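Local atomic coordinates of glutamine synthetase (Helicobacter pylori, PDB entry 5ZLI), a protein that belongs to the glutamine synthetase family, a type I beta enzyme that pairs a beta-grasp domain with a catalytic domain in a twelve-chain assembly. Residues N22-V27 against V93-F98. Numbering follows the deposited sequence.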
loop_
_atom_site.group_PDB
_atom_site.type_symbol
_atom_site.label_atom_id
_atom_site.label_comp_id
_atom_site.label_asym_id
_atom_site.label_seq_id
_atom_site.Cartn_x
_atom_site.Cartn_y
_atom_site.Cartn_z
ATOM N N ASN B 22 46.930 -22.788 -21.958
ATOM C CA ASN B 22 45.968 -22.283 -20.997
ATOM C C ASN B 22 44.600 -22.104 -21.637
ATOM O O ASN B 22 43.676 -21.596 -20.985
ATOM C CB ASN B 22 46.484 -20.978 -20.426
ATOM C CG ASN B 22 47.726 -21.189 -19.621
ATOM O OD1 ASN B 22 47.691 -21.212 -18.389
ATOM N ND2 ASN B 22 48.844 -21.394 -20.316
ATOM N N GLU B 23 44.459 -22.550 -22.891
ATOM C CA GLU B 23 43.192 -22.600 -23.599
ATOM C C GLU B 23 42.527 -21.220 -23.619
ATOM O O GLU B 23 41.424 -21.000 -23.106
ATOM C CB GLU B 23 42.300 -23.709 -23.031
ATOM C CG GLU B 23 42.960 -25.095 -23.177
ATOM C CD GLU B 23 42.841 -25.980 -21.949
ATOM O OE1 GLU B 23 41.984 -25.710 -21.071
ATOM O OE2 GLU B 23 43.620 -26.955 -21.872
ATOM N N VAL B 24 43.241 -20.279 -24.237
ATOM C CA VAL B 24 42.843 -18.876 -24.262
ATOM C C VAL B 24 42.013 -18.651 -25.516
ATOM O O VAL B 24 42.394 -19.039 -26.630
ATOM C CB VAL B 24 44.068 -17.944 -24.240
ATOM C CG1 VAL B 24 43.695 -16.559 -24.717
ATOM C CG2 VAL B 24 44.564 -17.792 -22.868
ATOM N N GLU B 25 40.881 -18.015 -25.338
ATOM C CA GLU B 25 40.005 -17.811 -26.454
ATOM C C GLU B 25 39.874 -16.365 -26.835
ATOM O O GLU B 25 39.333 -16.092 -27.904
ATOM C CB GLU B 25 38.647 -18.419 -26.159
ATOM C CG GLU B 25 38.795 -19.838 -25.696
ATOM C CD GLU B 25 37.543 -20.624 -25.977
ATOM O OE1 GLU B 25 36.480 -20.126 -25.555
ATOM O OE2 GLU B 25 37.612 -21.698 -26.637
ATOM N N PHE B 26 40.330 -15.439 -25.990
ATOM C CA PHE B 26 40.284 -14.021 -26.307
ATOM C C PHE B 26 41.541 -13.363 -25.769
ATOM O O PHE B 26 42.009 -13.696 -24.675
ATOM C CB PHE B 26 39.015 -13.372 -25.739
ATOM C CG PHE B 26 37.780 -13.875 -26.398
ATOM C CD1 PHE B 26 37.142 -15.018 -25.927
ATOM C CD2 PHE B 26 37.308 -13.280 -27.550
ATOM C CE1 PHE B 26 36.030 -15.535 -26.584
ATOM C CE2 PHE B 26 36.202 -13.778 -28.203
ATOM C CZ PHE B 26 35.556 -14.907 -27.717
ATOM N N VAL B 27 42.074 -12.413 -26.529
ATOM C CA VAL B 27 43.214 -11.629 -26.086
ATOM C C VAL B 27 42.718 -10.199 -25.885
ATOM O O VAL B 27 42.209 -9.561 -26.821
ATOM C CB VAL B 27 44.382 -11.704 -27.087
ATOM C CG1 VAL B 27 45.585 -10.915 -26.598
ATOM C CG2 VAL B 27 44.797 -13.135 -27.319
ATOM N N VAL B 93 37.988 -17.850 -21.248
ATOM C CA VAL B 93 39.370 -17.547 -20.874
ATOM C C VAL B 93 39.956 -16.441 -21.747
ATOM O O VAL B 93 39.967 -16.526 -22.982
ATOM C CB VAL B 93 40.225 -18.830 -20.914
ATOM C CG1 VAL B 93 41.711 -18.503 -20.825
ATOM C CG2 VAL B 93 39.858 -19.761 -19.763
ATOM N N SER B 94 40.520 -15.425 -21.092
ATOM C CA SER B 94 41.073 -14.264 -21.764
ATOM C C SER B 94 42.411 -13.946 -21.139
ATOM O O SER B 94 42.556 -14.020 -19.916
ATOM C CB SER B 94 40.179 -13.019 -21.611
ATOM O OG SER B 94 38.806 -13.304 -21.837
ATOM N N VAL B 95 43.380 -13.563 -21.958
ATOM C CA VAL B 95 44.650 -13.095 -21.430
ATOM C C VAL B 95 44.753 -11.611 -21.723
ATOM O O VAL B 95 44.542 -11.172 -22.857
ATOM C CB VAL B 95 45.853 -13.882 -21.980
ATOM C CG1 VAL B 95 45.866 -13.883 -23.493
ATOM C CG2 VAL B 95 47.136 -13.315 -21.399
ATOM N N VAL B 96 45.091 -10.871 -20.742
ATOM C CA VAL B 96 45.221 -9.439 -20.907
ATOM C C VAL B 96 46.670 -9.146 -21.237
ATOM O O VAL B 96 47.588 -9.777 -20.699
ATOM C CB VAL B 96 44.753 -8.691 -19.646
ATOM C CG1 VAL B 96 44.932 -7.197 -19.809
ATOM C CG2 VAL B 96 43.292 -9.010 -19.346
ATOM N N VAL B 97 46.876 -8.236 -22.178
ATOM C CA VAL B 97 48.212 -7.852 -22.601
ATOM C C VAL B 97 48.241 -6.341 -22.745
ATOM O O VAL B 97 47.270 -5.740 -23.216
ATOM C CB VAL B 97 48.626 -8.559 -23.899
ATOM C CG1 VAL B 97 47.474 -8.543 -24.844
ATOM C CG2 VAL B 97 49.891 -7.902 -24.494
ATOM N N PHE B 98 49.302 -5.727 -22.224
ATOM C CA PHE B 98 49.472 -4.284 -22.279
ATOM C C PHE B 98 49.819 -3.808 -23.688
ATOM O O PHE B 98 50.266 -4.574 -24.540
ATOM C CB PHE B 98 50.551 -3.822 -21.298
ATOM C CG PHE B 98 50.150 -3.899 -19.850
ATOM C CD1 PHE B 98 49.512 -2.813 -19.242
ATOM C CD2 PHE B 98 50.433 -5.030 -19.079
ATOM C CE1 PHE B 98 49.162 -2.851 -17.894
ATOM C CE2 PHE B 98 50.074 -5.085 -17.720
ATOM C CZ PHE B 98 49.440 -3.992 -17.136
#
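Val27 and Val95 stand side by side on neighbouring parallel strands of the beta-grasp domain, where strand 26-32 begins its pairing with strand 94-103. Valines make up the close-packed side. CG1 of Val24 meets CG1 of Val95 at 3.7 Å, the two side chains crossing at about a right angle, and CG2 of Val24 meets CG1 of Val93 at 3.6 Å. Further along the pair, CG1 of Val27, anti to its backbone N (chi1 -178°), reaches CG1 of Val97 at 3.5 Å. Valine suits these positions: its branch at CB suits an extended backbone, and its two methyls can touch different neighbours. Helix 9-20 covers the Val24 and Val95 end, with Cys19 against both and Phe18 against Val95, while strand 74-81 lies against Val97.

The opposite face carries Phe26 and Ser94, which touch more loosely, CB of Phe26 lying 3.9 Å from OG of Ser94. The phenylalanine ring leads away from the strand pair and packs on Thr204 of the second subunit, while the small serine turns its hydroxyl back to Ser90 and Asp92 O. Toward solvent, exposed Glu23 offers mainly its backbone, its O lying against CB of Val93. The carboxylate of partly exposed Glu25, a polar group suited to a subunit boundary, forms a salt bridge with Lys208 of the second subunit.

Backbone bonds join the segments between these two faces. Val95 N donates to Phe26 O at 3.0 Å, and Val93 O is gripped twice: Phe26 N approaches in the carbonyl plane at 3.2 Å, whereas Glu25 N, at 2.9 Å, is tilted 28° from it.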